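Local coordinates for universal stress protein MT1672 (Mycobacterium tuberculosis, PDB 1TQ8) that is a universal stress protein whose exact role is not established, and which probably binds a nucleotide as many members of its family do, at residues A16-V21 and K119-V124; K46-S51 and N97-P102. All coordinates share one frame; numbering follows the deposited sequence.

Contact 1 (A16-V21 and K119-V124); sequences AYKTVV and KADLLV
One face of the Y17 ring is covered by L122, whose CB sits 3.9 Å from the ring centroid and 11° off its normal, a CH-pi contact over the face. L122 CD2 also comes to 3.5 Å from Y17 CD1. The D121 carboxylate meets the ring obliquely, its plane turned 55° from it. With CG between its backbone N and carbonyl carbon (chi1 52°), D121 turns its carboxylate to the backbone of 16-21: OD1 accepts from K18 N at 2.7 Å through its syn lone pair, and T19 N lends weak, long bonds to both oxygens. D121 N returns a bond to T19 O. Beyond, the parallel strands settle into register, V21 N reaching L122 O and V124 N reaching V21 O. V20, L122 and V124 gather on one face of the sheet; on the other, V21 CB meets L123 CD2, and V21 CG2 touches A120 CB, just before the strand, at 3.7 Å. Y17 OH bonds to D152 of the second subunit, tying the ring to the interface. D121 OD2 lies 2.9 Å from T19 O, two acceptors side by side; D121 N, bound to T19 O, and T19 N, weakly bound to OD2, may offset their repulsion.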
ATOM      1  N   ALA A  16     -15.758  18.939  14.704  1.00 57.28           N
ATOM      2  CA  ALA A  16     -16.012  18.521  13.331  1.00 53.46           C
ATOM      3  C   ALA A  16     -14.898  19.018  12.417  1.00 50.68           C
ATOM      4  O   ALA A  16     -14.172  19.955  12.750  1.00 50.75           O
ATOM      5  CB  ALA A  16     -17.352  19.062  12.854  1.00 50.79           C
ATOM      6  N   TYR A  17     -14.762  18.382  11.264  1.00 46.25           N
ATOM      7  CA  TYR A  17     -13.744  18.778  10.307  1.00 44.04           C
ATOM      8  C   TYR A  17     -14.081  20.158   9.757  1.00 43.00           C
ATOM      9  O   TYR A  17     -15.219  20.409   9.373  1.00 43.81           O
ATOM     10  CB  TYR A  17     -13.694  17.771   9.162  1.00 39.99           C
ATOM     11  CG  TYR A  17     -13.133  16.437   9.564  1.00 37.96           C
ATOM     12  CD1 TYR A  17     -13.867  15.269   9.380  1.00 34.32           C
ATOM     13  CD2 TYR A  17     -11.850  16.338  10.118  1.00 35.96           C
ATOM     14  CE1 TYR A  17     -13.338  14.035   9.739  1.00 33.47           C
ATOM     15  CE2 TYR A  17     -11.315  15.109  10.476  1.00 32.02           C
ATOM     16  CZ  TYR A  17     -12.066  13.960  10.282  1.00 33.27           C
ATOM     17  OH  TYR A  17     -11.540  12.733  10.620  1.00 32.97           O
ATOM     18  N   LYS A  18     -13.095  21.044   9.710  1.00 41.54           N
ATOM     19  CA  LYS A  18     -13.323  22.380   9.195  1.00 42.35           C
ATOM     20  C   LYS A  18     -12.906  22.572   7.740  1.00 41.08           C
ATOM     21  O   LYS A  18     -13.585  23.275   6.996  1.00 43.32           O
ATOM     22  CB  LYS A  18     -12.592  23.409  10.050  1.00 46.17           C
ATOM     23  CG  LYS A  18     -12.810  23.284  11.539  1.00 49.90           C
ATOM     24  CD  LYS A  18     -12.073  24.412  12.249  1.00 54.78           C
ATOM     25  CE  LYS A  18     -12.074  24.227  13.765  1.00 58.12           C
ATOM     26  NZ  LYS A  18     -11.161  23.118  14.182  1.00 60.27           N
ATOM     27  N   THR A  19     -11.795  21.959   7.332  1.00 38.34           N
ATOM     28  CA  THR A  19     -11.302  22.104   5.958  1.00 36.73           C
ATOM     29  C   THR A  19     -11.115  20.770   5.251  1.00 34.97           C
ATOM     30  O   THR A  19     -10.137  20.068   5.480  1.00 33.49           O
ATOM     31  CB  THR A  19      -9.962  22.863   5.935  1.00 38.99           C
ATOM     32  OG1 THR A  19     -10.111  24.121   6.607  1.00 41.93           O
ATOM     33  CG2 THR A  19      -9.514  23.115   4.500  1.00 39.95           C
ATOM     34  N   VAL A  20     -12.060  20.446   4.374  1.00 32.87           N
ATOM     35  CA  VAL A  20     -12.063  19.196   3.629  1.00 30.18           C
ATOM     36  C   VAL A  20     -11.577  19.334   2.189  1.00 33.02           C
ATOM     37  O   VAL A  20     -12.025  20.219   1.453  1.00 34.33           O
ATOM     38  CB  VAL A  20     -13.488  18.614   3.567  1.00 30.43           C
ATOM     39  CG1 VAL A  20     -13.462  17.196   3.012  1.00 27.37           C
ATOM     40  CG2 VAL A  20     -14.114  18.644   4.949  1.00 29.80           C
ATOM     41  N   VAL A  21     -10.663  18.454   1.786  1.00 30.73           N
ATOM     42  CA  VAL A  21     -10.168  18.458   0.416  1.00 29.44           C
ATOM     43  C   VAL A  21     -10.542  17.112  -0.190  1.00 29.77           C
ATOM     44  O   VAL A  21     -10.281  16.071   0.404  1.00 32.52           O
ATOM     45  CB  VAL A  21      -8.628  18.630   0.350  1.00 30.29           C
ATOM     46  CG1 VAL A  21      -8.175  18.682  -1.106  1.00 27.56           C
ATOM     47  CG2 VAL A  21      -8.214  19.902   1.062  1.00 29.99           C
ATOM     48  N   LYS A 119      -4.259  24.175   5.400  1.00 41.31           N
ATOM     49  CA  LYS A 119      -4.442  23.612   6.730  1.00 41.94           C
ATOM     50  C   LYS A 119      -5.618  22.629   6.780  1.00 40.06           C
ATOM     51  O   LYS A 119      -6.433  22.667   7.702  1.00 39.74           O
ATOM     52  CB  LYS A 119      -4.645  24.750   7.740  1.00 44.09           C
ATOM     53  CG  LYS A 119      -3.362  25.546   7.999  1.00 49.98           C
ATOM     54  CD  LYS A 119      -3.622  26.939   8.559  1.00 54.01           C
ATOM     55  CE  LYS A 119      -4.256  27.847   7.511  1.00 58.58           C
ATOM     56  NZ  LYS A 119      -4.507  29.226   8.037  1.00 61.62           N
ATOM     57  N   ALA A 120      -5.692  21.745   5.787  1.00 36.68           N
ATOM     58  CA  ALA A 120      -6.756  20.739   5.718  1.00 35.22           C
ATOM     59  C   ALA A 120      -6.725  19.806   6.930  1.00 34.83           C
ATOM     60  O   ALA A 120      -5.696  19.677   7.595  1.00 32.81           O
ATOM     61  CB  ALA A 120      -6.605  19.909   4.430  1.00 32.47           C
ATOM     62  N   ASP A 121      -7.855  19.167   7.221  1.00 34.10           N
ATOM     63  CA  ASP A 121      -7.912  18.218   8.325  1.00 35.75           C
ATOM     64  C   ASP A 121      -8.498  16.885   7.859  1.00 33.98           C
ATOM     65  O   ASP A 121      -8.510  15.902   8.596  1.00 35.41           O
ATOM     66  CB  ASP A 121      -8.689  18.790   9.527  1.00 37.94           C
ATOM     67  CG  ASP A 121     -10.062  19.317   9.160  1.00 43.03           C
ATOM     68  OD1 ASP A 121     -10.584  20.158   9.921  1.00 45.89           O
ATOM     69  OD2 ASP A 121     -10.631  18.894   8.131  1.00 46.07           O
ATOM     70  N   LEU A 122      -8.937  16.845   6.609  1.00 32.10           N
ATOM     71  CA  LEU A 122      -9.495  15.630   6.042  1.00 32.17           C
ATOM     72  C   LEU A 122      -9.339  15.571   4.521  1.00 31.95           C
ATOM     73  O   LEU A 122      -9.765  16.488   3.816  1.00 33.91           O
ATOM     74  CB  LEU A 122     -10.983  15.525   6.397  1.00 32.32           C
ATOM     75  CG  LEU A 122     -11.752  14.423   5.659  1.00 31.82           C
ATOM     76  CD1 LEU A 122     -11.170  13.082   6.088  1.00 33.45           C
ATOM     77  CD2 LEU A 122     -13.251  14.481   5.975  1.00 32.64           C
ATOM     78  N   LEU A 123      -8.726  14.503   4.018  1.00 29.23           N
ATOM     79  CA  LEU A 123      -8.579  14.333   2.577  1.00 29.25           C
ATOM     80  C   LEU A 123      -9.515  13.202   2.176  1.00 29.95           C
ATOM     81  O   LEU A 123      -9.600  12.183   2.858  1.00 31.17           O
ATOM     82  CB  LEU A 123      -7.147  13.968   2.197  1.00 28.65           C
ATOM     83  CG  LEU A 123      -6.065  14.928   2.673  1.00 29.78           C
ATOM     84  CD1 LEU A 123      -4.741  14.421   2.157  1.00 32.56           C
ATOM     85  CD2 LEU A 123      -6.335  16.352   2.184  1.00 27.43           C
ATOM     86  N   VAL A 124     -10.206  13.385   1.060  1.00 28.99           N
ATOM     87  CA  VAL A 124     -11.165  12.408   0.587  1.00 26.64           C
ATOM     88  C   VAL A 124     -10.952  12.030  -0.872  1.00 28.51           C
ATOM     89  O   VAL A 124     -10.759  12.907  -1.717  1.00 29.35           O
ATOM     90  CB  VAL A 124     -12.594  12.982   0.677  1.00 26.52           C
ATOM     91  CG1 VAL A 124     -13.598  11.936   0.251  1.00 25.67           C
ATOM     92  CG2 VAL A 124     -12.873  13.495   2.076  1.00 25.61           C
TER

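Contact 2 (K46-S51 and N97-P102); sequences KLIIAS and NVEERP
L47 and V98 pair in a parallel register that runs on through S51 and P102, the two strand axes 4.6 Å apart at their closest and inclined by 25°. L47 N bonds to N97 O, E99 N to L47 O, and I49 N to E99 O at 2.8 Å; further on, R101 N bends weakly to I49 O and S51 N closes on R101 O. On the face with L47, I49 and V98, the branched side chains pack together. L47 and V98 lie side by side, L47 CD2 to V98 CG2 at 3.9 Å, while two residues on I49 crosses V98 obliquely and lays CD1 3.7 Å from V98 CG1. Helix 79-91 covers this side, A90 meeting L47 and A86 meeting I49. The other face carries K46, I48, E99 and R101. E99 has CG between its backbone N and carbonyl carbon (chi1 61°), which sets its chain alongside I48, E99 CG to I48 CG1 at 3.9 Å. Its OE1 then reaches the aliphatic part of K46, 3.3 Å from CD, while OE2 forms a salt bridge with R101 NH1 at 3.4 Å. K46 NZ bridges to E118, and R101 NH1 pairs with E118 as well as E99, so two acids and two bases share a charged patch beside I48. A largely apolar side packed against helices 79-91 and 28-41, and a mixed, charged opposite side, fit the parallel sheet of the universal stress protein alpha/beta fold, 97-103 being one of its two outermost strands within the chain.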
ATOM      1  N   LYS A  46     -15.229  24.355   5.087  1.00 43.98           N
ATOM      2  CA  LYS A  46     -14.754  24.695   3.755  1.00 43.89           C
ATOM      3  C   LYS A  46     -14.453  23.407   2.984  1.00 41.39           C
ATOM      4  O   LYS A  46     -13.832  22.484   3.514  1.00 41.97           O
ATOM      5  CB  LYS A  46     -13.493  25.564   3.857  1.00 46.81           C
ATOM      6  CG  LYS A  46     -12.807  25.833   2.523  1.00 52.98           C
ATOM      7  CD  LYS A  46     -11.923  27.084   2.556  1.00 55.87           C
ATOM      8  CE  LYS A  46     -10.866  27.031   3.650  1.00 57.38           C
ATOM      9  NZ  LYS A  46     -10.018  28.261   3.652  1.00 58.30           N
ATOM     10  N   LEU A  47     -14.921  23.349   1.742  1.00 38.72           N
ATOM     11  CA  LEU A  47     -14.713  22.197   0.868  1.00 35.96           C
ATOM     12  C   LEU A  47     -13.881  22.591  -0.345  1.00 35.94           C
ATOM     13  O   LEU A  47     -14.303  23.423  -1.143  1.00 36.85           O
ATOM     14  CB  LEU A  47     -16.049  21.642   0.368  1.00 33.79           C
ATOM     15  CG  LEU A  47     -15.915  20.455  -0.591  1.00 33.63           C
ATOM     16  CD1 LEU A  47     -15.217  19.304   0.122  1.00 29.84           C
ATOM     17  CD2 LEU A  47     -17.282  20.008  -1.084  1.00 33.54           C
ATOM     18  N   ILE A  48     -12.700  21.999  -0.491  1.00 35.51           N
ATOM     19  CA  ILE A  48     -11.855  22.301  -1.638  1.00 33.53           C
ATOM     20  C   ILE A  48     -11.887  21.103  -2.560  1.00 31.10           C
ATOM     21  O   ILE A  48     -11.564  19.994  -2.141  1.00 31.90           O
ATOM     22  CB  ILE A  48     -10.407  22.559  -1.215  1.00 35.10           C
ATOM     23  CG1 ILE A  48     -10.356  23.742  -0.259  1.00 36.33           C
ATOM     24  CG2 ILE A  48      -9.552  22.843  -2.434  1.00 35.35           C
ATOM     25  CD1 ILE A  48      -8.978  24.022   0.294  1.00 39.55           C
ATOM     26  N   ILE A  49     -12.294  21.321  -3.806  1.00 28.29           N
ATOM     27  CA  ILE A  49     -12.362  20.238  -4.777  1.00 26.43           C
ATOM     28  C   ILE A  49     -11.165  20.289  -5.699  1.00 27.79           C
ATOM     29  O   ILE A  49     -10.948  21.287  -6.389  1.00 28.90           O
ATOM     30  CB  ILE A  49     -13.599  20.319  -5.659  1.00 26.41           C
ATOM     31  CG1 ILE A  49     -14.861  20.344  -4.800  1.00 24.35           C
ATOM     32  CG2 ILE A  49     -13.628  19.111  -6.602  1.00 24.94           C
ATOM     33  CD1 ILE A  49     -16.144  20.318  -5.626  1.00 23.93           C
ATOM     34  N   ALA A  50     -10.401  19.203  -5.730  1.00 24.96           N
ATOM     35  CA  ALA A  50      -9.202  19.148  -6.557  1.00 28.46           C
ATOM     36  C   ALA A  50      -9.259  18.109  -7.661  1.00 29.28           C
ATOM     37  O   ALA A  50      -9.941  17.087  -7.540  1.00 30.36           O
ATOM     38  CB  ALA A  50      -7.968  18.880  -5.673  1.00 27.20           C
ATOM     39  N   SER A  51      -8.526  18.383  -8.735  1.00 27.62           N
ATOM     40  CA  SER A  51      -8.434  17.473  -9.867  1.00 28.25           C
ATOM     41  C   SER A  51      -7.052  17.600 -10.487  1.00 28.71           C
ATOM     42  O   SER A  51      -6.551  18.707 -10.697  1.00 29.09           O
ATOM     43  CB  SER A  51      -9.493  17.793 -10.913  1.00 28.80           C
ATOM     44  OG  SER A  51      -9.504  16.806 -11.925  1.00 30.68           O
ATOM     45  N   ASN A  97     -19.868  26.258   1.300  1.00 55.70           N
ATOM     46  CA  ASN A  97     -18.605  26.900   0.951  1.00 54.80           C
ATOM     47  C   ASN A  97     -17.694  25.965   0.157  1.00 53.74           C
ATOM     48  O   ASN A  97     -16.939  25.177   0.729  1.00 53.43           O
ATOM     49  CB  ASN A  97     -17.913  27.341   2.236  1.00 56.20           C
ATOM     50  CG  ASN A  97     -18.907  27.621   3.351  1.00 58.57           C
ATOM     51  OD1 ASN A  97     -19.859  28.378   3.167  1.00 59.98           O
ATOM     52  ND2 ASN A  97     -18.698  27.004   4.509  1.00 59.25           N
ATOM     53  N   VAL A  98     -17.749  26.086  -1.164  1.00 50.75           N
ATOM     54  CA  VAL A  98     -16.971  25.231  -2.040  1.00 47.38           C
ATOM     55  C   VAL A  98     -16.102  25.984  -3.031  1.00 45.97           C
ATOM     56  O   VAL A  98     -16.536  26.962  -3.629  1.00 45.15           O
ATOM     57  CB  VAL A  98     -17.915  24.305  -2.836  1.00 46.74           C
ATOM     58  CG1 VAL A  98     -17.115  23.353  -3.707  1.00 45.58           C
ATOM     59  CG2 VAL A  98     -18.812  23.529  -1.872  1.00 47.03           C
ATOM     60  N   GLU A  99     -14.863  25.534  -3.193  1.00 44.93           N
ATOM     61  CA  GLU A  99     -13.967  26.142  -4.165  1.00 44.85           C
ATOM     62  C   GLU A  99     -13.251  25.028  -4.919  1.00 42.82           C
ATOM     63  O   GLU A  99     -13.082  23.919  -4.409  1.00 41.26           O
ATOM     64  CB  GLU A  99     -12.976  27.099  -3.490  1.00 46.86           C
ATOM     65  CG  GLU A  99     -12.057  26.485  -2.462  1.00 52.12           C
ATOM     66  CD  GLU A  99     -11.317  27.541  -1.636  1.00 55.31           C
ATOM     67  OE1 GLU A  99     -11.843  27.955  -0.575  1.00 57.46           O
ATOM     68  OE2 GLU A  99     -10.214  27.964  -2.052  1.00 53.88           O
ATOM     69  N   GLU A 100     -12.865  25.325  -6.150  1.00 42.12           N
ATOM     70  CA  GLU A 100     -12.197  24.356  -7.000  1.00 40.16           C
ATOM     71  C   GLU A 100     -10.711  24.643  -7.036  1.00 38.64           C
ATOM     72  O   GLU A 100     -10.279  25.751  -6.725  1.00 39.16           O
ATOM     73  CB  GLU A 100     -12.753  24.436  -8.409  1.00 40.61           C
ATOM     74  CG  GLU A 100     -12.313  25.686  -9.119  1.00 43.32           C
ATOM     75  CD  GLU A 100     -12.992  25.845 -10.437  1.00 45.20           C
ATOM     76  OE1 GLU A 100     -12.415  26.530 -11.305  1.00 50.68           O
ATOM     77  OE2 GLU A 100     -14.104  25.295 -10.600  1.00 46.03           O
ATOM     78  N   ARG A 101      -9.939  23.650  -7.461  1.00 37.52           N
ATOM     79  CA  ARG A 101      -8.493  23.785  -7.503  1.00 34.89           C
ATOM     80  C   ARG A 101      -7.878  22.744  -8.432  1.00 34.02           C
ATOM     81  O   ARG A 101      -8.157  21.554  -8.303  1.00 35.16           O
ATOM     82  CB  ARG A 101      -7.958  23.540  -6.098  1.00 38.25           C
ATOM     83  CG  ARG A 101      -6.644  24.162  -5.759  1.00 39.06           C
ATOM     84  CD  ARG A 101      -6.909  25.347  -4.871  1.00 39.65           C
ATOM     85  NE  ARG A 101      -5.803  25.613  -3.971  1.00 43.57           N
ATOM     86  CZ  ARG A 101      -5.868  26.472  -2.963  1.00 46.55           C
ATOM     87  NH1 ARG A 101      -6.995  27.139  -2.740  1.00 44.99           N
ATOM     88  NH2 ARG A 101      -4.811  26.667  -2.179  1.00 48.01           N
ATOM     89  N   PRO A 102      -7.071  23.179  -9.411  1.00 33.50           N
ATOM     90  CA  PRO A 102      -6.440  22.208 -10.307  1.00 30.74           C
ATOM     91  C   PRO A 102      -5.143  21.787  -9.595  1.00 30.58           C
ATOM     92  O   PRO A 102      -4.512  22.605  -8.913  1.00 27.89           O
ATOM     93  CB  PRO A 102      -6.139  23.026 -11.562  1.00 30.41           C
ATOM     94  CG  PRO A 102      -7.089  24.154 -11.492  1.00 31.82           C
ATOM     95  CD  PRO A 102      -7.072  24.510 -10.035  1.00 30.68           C
TER

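Overall arrangement
Contacts 1 and 2 lie in one four-stranded parallel sheet, ordered 97-103, 46-52, 19-23, 122-126, their centres about 11 Å apart. Each joins an outermost strand of the chain to an inner one, and the inner strands 19-23 and 46-52 are neighbours: V20 O probably bonds to I48 N at 2.7 Å, and V21 CG1 packs on I48 O. Helix 28-41 touches both contacts, at L122 and V124 and at L47. Along the chain contact 2 is nested within the loop closed by contact 1. The strand order 3-2-1-4 takes 122-126 across to the far side of the sheet from 97-103. There L122, L123 and V124 pair in parallel with a strand of the second subunit, carrying the sheet across the interface.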